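Local coordinates for acetoacetate decarboxylase (Sphingomonas wittichii, PDB 5UPB) that is an acetoacetate decarboxylase-like lyase that probably acts on oxo-acid substrates by forming a covalent Schiff base with them, at the interface of chains A and B and the interface of chains A and C. Numbering follows the deposited sequence. Chains: chain A/B/C, Acetoacetate decarboxylase.

Contact 1: the interface of chains A and B. Residues chain A 16-17, 113, 116-117, 184; chain B 186-187, 189, 193.
A:Arg184 NH2 donates to the backbone carbonyl oxygen B:Pro187 O over 2.9 Å, joining two copies of this acetoacetate decarboxylase-family protein across a two-fold interface of the deposited tetramer. The donor stands well above the carbonyl plane, and the bond is bent, 134° at the hydrogen. CG of A:Arg184 is anti to its backbone N (chi1 179°), and the chain runs extended as far as NE, carrying the guanidinium to chain B. There it is clasped on both faces: B:Trp186 CD1 lies 3.4 Å from A:Arg184 NH2 toward the rim on one side, while the B:Gln193 CB methylene sits over the centre on the other. A:Arg184 NE turns back within its own chain to A:Leu116 O at 3.0 Å, which holds the guanidinium against rotation. That carbonyl closes helix 108-116, whose partial negative end may favour the nearby positive charge. A:Leu116 lays one methyl, CD2, over the indole face of B:Trp186 in a CH-pi contact, 3.5 Å from B:Trp186 CE2. A:Leu116 CB meets B:Leu189 CD1 at 3.5 Å, the two leucine side chains crossing nearly at right angles. Beside them the amides of B:Gln193 and A:Asn117 meet tip to tip, with planes 75° apart: B:Gln193 NE2 donates to A:Asn117 OD1 over 3.0 Å, in the carbonyl plane. The other end of the B:Gln193 amide, OE1, accepts B:Leu189 N at 2.8 Å, an intrachain bond that fixes which way the amide is flipped.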
loop_
_atom_site.group_PDB
_atom_site.type_symbol
_atom_site.label_atom_id
_atom_site.label_comp_id
_atom_site.label_asym_id
_atom_site.label_seq_id
_atom_site.Cartn_x
_atom_site.Cartn_y
_atom_site.Cartn_z
ATOM N N VAL A 16 -10.642 2.756 18.167
ATOM C CA VAL A 16 -11.983 2.212 18.291
ATOM C C VAL A 16 -12.624 2.873 19.503
ATOM O O VAL A 16 -11.940 3.159 20.491
ATOM C CB VAL A 16 -11.933 0.669 18.450
ATOM C CG1 VAL A 16 -13.320 0.122 18.641
ATOM C CG2 VAL A 16 -11.260 0.022 17.234
ATOM N N ASP A 17 -13.927 3.131 19.421
ATOM C CA ASP A 17 -14.733 3.576 20.559
ATOM C C ASP A 17 -15.799 2.520 20.837
ATOM O O ASP A 17 -15.986 1.585 20.058
ATOM C CB ASP A 17 -15.367 4.949 20.283
ATOM C CG ASP A 17 -15.899 5.069 18.868
ATOM O OD1 ASP A 17 -15.988 4.022 18.202
ATOM O OD2 ASP A 17 -16.197 6.190 18.403
ATOM N N ARG A 113 -11.132 -3.611 16.226
ATOM C CA ARG A 113 -12.529 -3.815 16.615
ATOM C C ARG A 113 -12.892 -5.287 16.514
ATOM O O ARG A 113 -13.508 -5.853 17.423
ATOM C CB ARG A 113 -13.432 -2.945 15.731
ATOM C CG ARG A 113 -14.961 -2.898 16.038
ATOM C CD ARG A 113 -15.697 -2.120 14.889
ATOM N NE ARG A 113 -15.432 -2.792 13.603
ATOM C CZ ARG A 113 -15.396 -2.263 12.367
ATOM N NH1 ARG A 113 -15.600 -0.952 12.079
ATOM N NH2 ARG A 113 -15.141 -3.114 11.379
ATOM N N LEU A 116 -11.319 -7.314 19.409
ATOM C CA LEU A 116 -11.994 -7.053 20.675
ATOM C C LEU A 116 -13.284 -7.834 20.795
ATOM O O LEU A 116 -13.733 -8.141 21.906
ATOM C CB LEU A 116 -12.289 -5.571 20.829
ATOM C CG LEU A 116 -11.015 -4.723 20.981
ATOM C CD1 LEU A 116 -11.333 -3.215 20.772
ATOM C CD2 LEU A 116 -10.417 -4.936 22.369
ATOM N N ASN A 117 -13.906 -8.118 19.669
ATOM C CA ASN A 117 -15.128 -8.896 19.605
ATOM C C ASN A 117 -14.861 -10.336 19.176
ATOM O O ASN A 117 -15.797 -11.048 18.776
ATOM C CB ASN A 117 -16.074 -8.179 18.638
ATOM C CG ASN A 117 -16.784 -6.984 19.275
ATOM O OD1 ASN A 117 -17.036 -6.969 20.475
ATOM N ND2 ASN A 117 -16.991 -5.923 18.489
ATOM N N ARG A 184 -12.542 -14.143 21.842
ATOM C CA ARG A 184 -11.882 -12.943 22.325
ATOM C C ARG A 184 -10.669 -13.407 23.097
ATOM O O ARG A 184 -10.799 -14.018 24.163
ATOM C CB ARG A 184 -12.843 -12.079 23.126
ATOM C CG ARG A 184 -12.214 -10.843 23.681
ATOM C CD ARG A 184 -13.258 -10.048 24.419
ATOM N NE ARG A 184 -12.778 -8.699 24.662
ATOM C CZ ARG A 184 -12.266 -8.368 25.816
ATOM N NH1 ARG A 184 -12.179 -9.284 26.756
ATOM N NH2 ARG A 184 -11.800 -7.137 26.054
ATOM N N TRP B 186 -6.651 -3.749 26.933
ATOM C CA TRP B 186 -7.529 -4.562 26.096
ATOM C C TRP B 186 -8.936 -4.311 26.608
ATOM O O TRP B 186 -9.401 -4.983 27.538
ATOM C CB TRP B 186 -7.149 -6.043 26.169
ATOM C CG TRP B 186 -7.742 -6.851 25.072
ATOM C CD1 TRP B 186 -8.594 -7.917 25.187
ATOM C CD2 TRP B 186 -7.543 -6.641 23.667
ATOM N NE1 TRP B 186 -8.923 -8.392 23.938
ATOM C CE2 TRP B 186 -8.283 -7.634 22.985
ATOM C CE3 TRP B 186 -6.792 -5.718 22.920
ATOM C CZ2 TRP B 186 -8.329 -7.710 21.576
ATOM C CZ3 TRP B 186 -6.810 -5.805 21.530
ATOM C CH2 TRP B 186 -7.595 -6.790 20.866
ATOM N N PRO B 187 -9.592 -3.266 26.112
ATOM C CA PRO B 187 -10.840 -2.820 26.736
ATOM C C PRO B 187 -12.018 -3.709 26.376
ATOM O O PRO B 187 -12.048 -4.375 25.340
ATOM C CB PRO B 187 -11.036 -1.401 26.183
ATOM C CG PRO B 187 -10.355 -1.450 24.826
ATOM C CD PRO B 187 -9.138 -2.358 25.033
ATOM N N LEU B 189 -15.698 -4.008 25.004
ATOM C CA LEU B 189 -16.694 -3.335 24.195
ATOM C C LEU B 189 -18.095 -3.748 24.572
ATOM O O LEU B 189 -19.054 -3.165 24.064
ATOM C CB LEU B 189 -16.456 -3.620 22.714
ATOM C CG LEU B 189 -15.143 -3.117 22.143
ATOM C CD1 LEU B 189 -15.114 -3.431 20.671
ATOM C CD2 LEU B 189 -14.937 -1.624 22.392
ATOM N N GLN B 193 -17.537 -8.470 28.672
ATOM C CA GLN B 193 -16.213 -8.877 28.227
ATOM C C GLN B 193 -15.151 -8.631 29.310
ATOM O O GLN B 193 -15.232 -7.687 30.103
ATOM C CB GLN B 193 -15.828 -8.119 26.943
ATOM C CG GLN B 193 -16.641 -8.478 25.697
ATOM C CD GLN B 193 -16.259 -7.570 24.519
ATOM O OE1 GLN B 193 -15.342 -6.748 24.625
ATOM N NE2 GLN B 193 -16.936 -7.732 23.404
#

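Contact 2: the interface of chains A and B. Residues chain A 101-104, 120-122, 227-228; chain B 6, 13.
B:Phe6 drives its ring into a slot on chain A, burying 148 Å² at the two-fold A-B interface of this acetoacetate decarboxylase-family protein in the deposited assembly. Apolar packing surrounds it: A:Phe102 CD1 touches B:Phe6 CD2 at 3.4 Å, A:Pro120 CB approaches CD1, and on the opposite face from A:Phe102 CA the A:Lys122 methylene CE makes a CH-pi contact, 3.6 Å from B:Phe6 CE2. The ring rim in turn rests on the indole face of A:Trp104, B:Phe6 CE2 to A:Trp104 CZ2 3.8 Å. Backbone carbonyls frame the ring: A:Val103 O lies in its plane at the edge, 3.4 Å from B:Phe6 CZ. A:Ala101 O lies over a face. Among polar contacts, the A:Lys122 chain runs straight out from CG (chi2 179°), passing its methylenes over the ring; NZ donates to B:Ala13 O at 2.8 Å and forms an intrachain salt bridge with A:Glu227 OE1, also at 2.8 Å. A:Glu227 OE2 takes the indole N-H of A:Trp104 (NE1, 2.9 Å), 165° at the hydrogen, steadying the acid. An alanine in place of A:Lys122 would probably leave B:Ala13 O and A:Glu227 OE1 without the ammonium that bridges them, and open a gap over the B:Phe6 ring. The slot lies between strands 103-105 and 121-123, filled by chain B's N-terminal segment.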
loop_
_atom_site.group_PDB
_atom_site.type_symbol
_atom_site.label_atom_id
_atom_site.label_comp_id
_atom_site.label_asym_id
_atom_site.label_seq_id
_atom_site.Cartn_x
_atom_site.Cartn_y
_atom_site.Cartn_z
ATOM N N ALA A 101 -12.903 -18.040 11.155
ATOM C CA ALA A 101 -11.569 -18.495 11.580
ATOM C C ALA A 101 -10.458 -17.623 11.022
ATOM O O ALA A 101 -9.544 -17.238 11.752
ATOM C CB ALA A 101 -11.349 -19.937 11.132
ATOM N N PHE A 102 -10.460 -17.390 9.710
ATOM C CA PHE A 102 -9.420 -16.607 9.052
ATOM C C PHE A 102 -10.070 -15.396 8.391
ATOM O O PHE A 102 -10.870 -15.561 7.464
ATOM C CB PHE A 102 -8.681 -17.414 7.979
ATOM C CG PHE A 102 -8.068 -18.706 8.456
ATOM C CD1 PHE A 102 -7.813 -18.938 9.779
ATOM C CD2 PHE A 102 -7.753 -19.682 7.539
ATOM C CE1 PHE A 102 -7.249 -20.131 10.186
ATOM C CE2 PHE A 102 -7.208 -20.867 7.937
ATOM C CZ PHE A 102 -6.954 -21.084 9.267
ATOM N N VAL A 103 -9.647 -14.203 8.791
ATOM C CA VAL A 103 -10.130 -12.940 8.245
ATOM C C VAL A 103 -8.935 -12.047 7.952
ATOM O O VAL A 103 -8.018 -11.939 8.778
ATOM C CB VAL A 103 -11.076 -12.236 9.231
ATOM C CG1 VAL A 103 -11.658 -10.940 8.619
ATOM C CG2 VAL A 103 -12.184 -13.187 9.651
ATOM N N TRP A 104 -8.945 -11.406 6.777
ATOM C CA TRP A 104 -7.956 -10.401 6.397
ATOM C C TRP A 104 -8.707 -9.120 6.042
ATOM O O TRP A 104 -9.706 -9.168 5.317
ATOM C CB TRP A 104 -7.079 -10.865 5.208
ATOM C CG TRP A 104 -6.299 -12.154 5.462
ATOM C CD1 TRP A 104 -4.982 -12.260 5.884
ATOM C CD2 TRP A 104 -6.779 -13.502 5.316
ATOM N NE1 TRP A 104 -4.632 -13.586 5.987
ATOM C CE2 TRP A 104 -5.715 -14.366 5.653
ATOM C CE3 TRP A 104 -8.002 -14.060 4.929
ATOM C CZ2 TRP A 104 -5.833 -15.749 5.619
ATOM C CZ3 TRP A 104 -8.117 -15.448 4.887
ATOM C CH2 TRP A 104 -7.020 -16.275 5.234
ATOM N N PRO A 120 -10.887 -13.174 14.600
ATOM C CA PRO A 120 -9.441 -13.212 14.316
ATOM C C PRO A 120 -9.134 -12.559 12.979
ATOM O O PRO A 120 -9.535 -13.073 11.931
ATOM C CB PRO A 120 -9.127 -14.717 14.294
ATOM C CG PRO A 120 -10.312 -15.395 14.870
ATOM C CD PRO A 120 -11.482 -14.512 14.538
ATOM N N LYS A 121 -8.442 -11.398 13.008
ATOM C CA LYS A 121 -8.146 -10.661 11.777
ATOM C C LYS A 121 -6.651 -10.350 11.630
ATOM O O LYS A 121 -5.982 -9.970 12.590
ATOM C CB LYS A 121 -8.913 -9.318 11.699
ATOM C CG LYS A 121 -10.450 -9.432 11.827
ATOM C CD LYS A 121 -11.111 -8.158 11.344
ATOM C CE LYS A 121 -12.658 -8.249 11.501
ATOM N NZ LYS A 121 -13.286 -7.042 10.900
ATOM N N LYS A 122 -6.163 -10.453 10.400
ATOM C CA LYS A 122 -4.853 -9.958 9.992
ATOM C C LYS A 122 -5.053 -8.843 8.966
ATOM O O LYS A 122 -6.172 -8.609 8.467
ATOM C CB LYS A 122 -4.026 -11.088 9.386
ATOM C CG LYS A 122 -3.700 -12.222 10.380
ATOM C CD LYS A 122 -2.887 -13.332 9.679
ATOM C CE LYS A 122 -2.547 -14.422 10.609
ATOM N NZ LYS A 122 -1.903 -15.584 9.872
ATOM N N GLU A 227 0.336 -18.977 7.060
ATOM C CA GLU A 227 -1.112 -19.155 7.048
ATOM C C GLU A 227 -1.389 -20.643 7.057
ATOM O O GLU A 227 -0.489 -21.452 6.840
ATOM C CB GLU A 227 -1.758 -18.533 5.809
ATOM C CG GLU A 227 -1.461 -17.067 5.608
ATOM C CD GLU A 227 -2.209 -16.186 6.589
ATOM O OE1 GLU A 227 -2.880 -16.732 7.507
ATOM O OE2 GLU A 227 -2.143 -14.938 6.442
ATOM N N ALA A 228 -2.650 -21.007 7.212
ATOM C CA ALA A 228 -3.040 -22.409 7.235
ATOM C C ALA A 228 -4.205 -22.644 6.287
ATOM O O ALA A 228 -5.186 -23.309 6.632
ATOM C CB ALA A 228 -3.418 -22.869 8.642
ATOM N N PHE B 6 -3.899 -16.354 14.095
ATOM C CA PHE B 6 -4.913 -17.429 14.067
ATOM C C PHE B 6 -4.420 -18.645 14.835
ATOM O O PHE B 6 -3.310 -19.138 14.571
ATOM C CB PHE B 6 -5.217 -17.875 12.644
ATOM C CG PHE B 6 -5.603 -16.760 11.702
ATOM C CD1 PHE B 6 -6.329 -15.660 12.142
ATOM C CD2 PHE B 6 -5.254 -16.837 10.346
ATOM C CE1 PHE B 6 -6.692 -14.640 11.244
ATOM C CE2 PHE B 6 -5.619 -15.834 9.453
ATOM C CZ PHE B 6 -6.335 -14.717 9.903
ATOM N N ALA B 13 0.004 -20.350 11.770
ATOM C CA ALA B 13 -0.751 -19.182 11.341
ATOM C C ALA B 13 -0.868 -18.113 12.427
ATOM O O ALA B 13 -1.576 -17.123 12.226
ATOM C CB ALA B 13 -2.136 -19.616 10.865
#

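Contact 3: the interface of chains A and C. Residues chain A 25-26, 208-211, 244-245; chain C 132, 134.
C:Tyr134 is sandwiched flat between two side chains of chain A, burying 140 Å² at a two-fold interface of this acetoacetate decarboxylase-like enzyme. On one face the guanidinium of A:Arg208 stacks in a cation-pi contact, A:Arg208 CZ 3.6 Å from C:Tyr134 CZ and the planes 12° apart. On the other the A:Ser244 CB methylene presses in, 3.5 Å from C:Tyr134 CZ. A:Gly210 CA lies in the ring plane at its edge, and the absence of a side chain there may let the ring edge come close to the backbone. A:Asp211 OD2 also sits at the edge, by the phenol OH, but the modelled separation is too short to be trusted, so the bond there is doubtful. Alongside, C:His132 lays its imidazole over the backbone N of A:Ala25 and donates from NE2 to A:Asp26 OD1 at 2.8 Å, a bond almost straight (171° at the hydrogen). The acceptor is met from above the carboxylate plane, while the donor uses its in-plane N-H. Behind that oxygen, A:Ser244 OG reaches A:Asp26 OD1 from the opposite face at 3.1 Å, its hydroxyl anti to the carbonyl carbon (chi1 -60°). The serine thus serves both partners, CB for the tyrosine and OG for the aspartate. The imidazole is fixed from within chain C: C:His132 ND1 accepts the backbone N-H of C:Tyr134 (N, 2.9 Å), nearly in the ring plane.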
loop_
_atom_site.group_PDB
_atom_site.type_symbol
_atom_site.label_atom_id
_atom_site.label_comp_id
_atom_site.label_asym_id
_atom_site.label_seq_id
_atom_site.Cartn_x
_atom_site.Cartn_y
_atom_site.Cartn_z
ATOM N N ALA A 25 -22.419 -2.725 2.994
ATOM C CA ALA A 25 -21.392 -3.523 2.325
ATOM C C ALA A 25 -21.922 -4.135 1.047
ATOM O O ALA A 25 -23.116 -4.466 0.929
ATOM C CB ALA A 25 -20.886 -4.652 3.227
ATOM N N ASP A 26 -21.013 -4.319 0.108
ATOM C CA ASP A 26 -21.226 -5.195 -1.037
ATOM C C ASP A 26 -20.377 -6.443 -0.853
ATOM O O ASP A 26 -19.193 -6.345 -0.521
ATOM C CB ASP A 26 -20.904 -4.476 -2.342
ATOM C CG ASP A 26 -21.749 -3.228 -2.549
ATOM O OD1 ASP A 26 -22.893 -3.174 -2.058
ATOM O OD2 ASP A 26 -21.290 -2.310 -3.213
ATOM N N ARG A 208 -29.960 -6.141 7.100
ATOM C CA ARG A 208 -30.598 -6.064 5.798
ATOM C C ARG A 208 -29.768 -6.772 4.734
ATOM O O ARG A 208 -28.552 -6.603 4.685
ATOM C CB ARG A 208 -30.849 -4.612 5.366
ATOM C CG ARG A 208 -31.513 -4.519 4.012
ATOM C CD ARG A 208 -31.759 -3.107 3.558
ATOM N NE ARG A 208 -32.259 -3.119 2.188
ATOM C CZ ARG A 208 -32.279 -2.072 1.386
ATOM N NH1 ARG A 208 -31.828 -0.906 1.824
ATOM N NH2 ARG A 208 -32.730 -2.204 0.139
ATOM N N VAL A 209 -30.404 -7.573 3.907
ATOM C CA VAL A 209 -29.775 -8.164 2.729
ATOM C C VAL A 209 -30.689 -7.874 1.550
ATOM O O VAL A 209 -31.922 -7.952 1.666
ATOM C CB VAL A 209 -29.490 -9.669 2.877
ATOM C CG1 VAL A 209 -28.430 -9.890 3.956
ATOM C CG2 VAL A 209 -30.789 -10.446 3.219
ATOM N N GLY A 210 -30.091 -7.569 0.407
ATOM C CA GLY A 210 -30.878 -7.289 -0.781
ATOM C C GLY A 210 -29.971 -7.241 -1.990
ATOM O O GLY A 210 -28.770 -7.486 -1.894
ATOM N N ASP A 211 -30.561 -6.941 -3.142
ATOM C CA ASP A 211 -29.841 -6.902 -4.422
ATOM C C ASP A 211 -28.982 -8.142 -4.609
ATOM O O ASP A 211 -27.771 -8.085 -4.834
ATOM C CB ASP A 211 -29.014 -5.620 -4.542
ATOM C CG ASP A 211 -29.900 -4.380 -4.612
ATOM O OD1 ASP A 211 -30.635 -4.267 -5.612
ATOM O OD2 ASP A 211 -29.917 -3.564 -3.664
ATOM N N SER A 244 -25.930 -7.128 -1.425
ATOM C CA SER A 244 -25.671 -6.004 -0.535
ATOM C C SER A 244 -26.207 -6.312 0.850
ATOM O O SER A 244 -27.208 -7.027 1.029
ATOM C CB SER A 244 -26.265 -4.721 -1.089
ATOM O OG SER A 244 -25.679 -4.472 -2.350
ATOM N N TYR A 245 -25.560 -5.695 1.824
ATOM C CA TYR A 245 -25.770 -6.027 3.207
ATOM C C TYR A 245 -25.593 -4.812 4.086
ATOM O O TYR A 245 -24.634 -4.051 3.936
ATOM C CB TYR A 245 -24.655 -7.056 3.500
ATOM C CG TYR A 245 -24.489 -7.627 4.864
ATOM C CD1 TYR A 245 -25.542 -7.807 5.700
ATOM C CD2 TYR A 245 -23.211 -7.935 5.332
ATOM C CE1 TYR A 245 -25.371 -8.337 6.943
ATOM C CE2 TYR A 245 -23.016 -8.456 6.582
ATOM C CZ TYR A 245 -24.095 -8.656 7.393
ATOM O OH TYR A 245 -23.913 -9.160 8.670
ATOM N N HIS C 132 -22.808 4.164 2.291
ATOM C CA HIS C 132 -23.376 3.024 1.584
ATOM C C HIS C 132 -24.890 3.027 1.792
ATOM O O HIS C 132 -25.358 3.260 2.914
ATOM C CB HIS C 132 -22.779 1.712 2.081
ATOM C CG HIS C 132 -23.149 0.536 1.245
ATOM N ND1 HIS C 132 -24.427 0.003 1.261
ATOM C CD2 HIS C 132 -22.436 -0.209 0.366
ATOM C CE1 HIS C 132 -24.481 -1.012 0.410
ATOM N NE2 HIS C 132 -23.289 -1.169 -0.140
ATOM N N TYR C 134 -27.117 0.801 2.147
ATOM C CA TYR C 134 -27.610 -0.145 3.150
ATOM C C TYR C 134 -27.131 0.172 4.555
ATOM O O TYR C 134 -27.498 -0.542 5.504
ATOM C CB TYR C 134 -27.195 -1.558 2.776
ATOM C CG TYR C 134 -27.994 -2.198 1.689
ATOM C CD1 TYR C 134 -28.127 -1.603 0.452
ATOM C CD2 TYR C 134 -28.536 -3.458 1.885
ATOM C CE1 TYR C 134 -28.857 -2.192 -0.538
ATOM C CE2 TYR C 134 -29.242 -4.074 0.895
ATOM C CZ TYR C 134 -29.382 -3.448 -0.326
ATOM O OH TYR C 134 -30.091 -4.081 -1.333
#

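Contacts 1 and 2 belong to one interface, that of chains A and B, with C-alpha centres about 18 Å apart; contact 3 faces chain C and lies about 25 Å from each. On chain A, helix 108-116 of contact 1 runs on through a short turn into strand 121-123 of contact 2. Strand 179-186 serves contact 1 from both chains, with A:Arg184 on one side and B:Trp186 on the other. Contact 3 draws instead on strands 21-34, 206-210 and 235-249. Each chain therefore uses separate surfaces for two different two-fold interfaces, and repeating both could account for the four copies of the deposited assembly, which may or may not be the biological form.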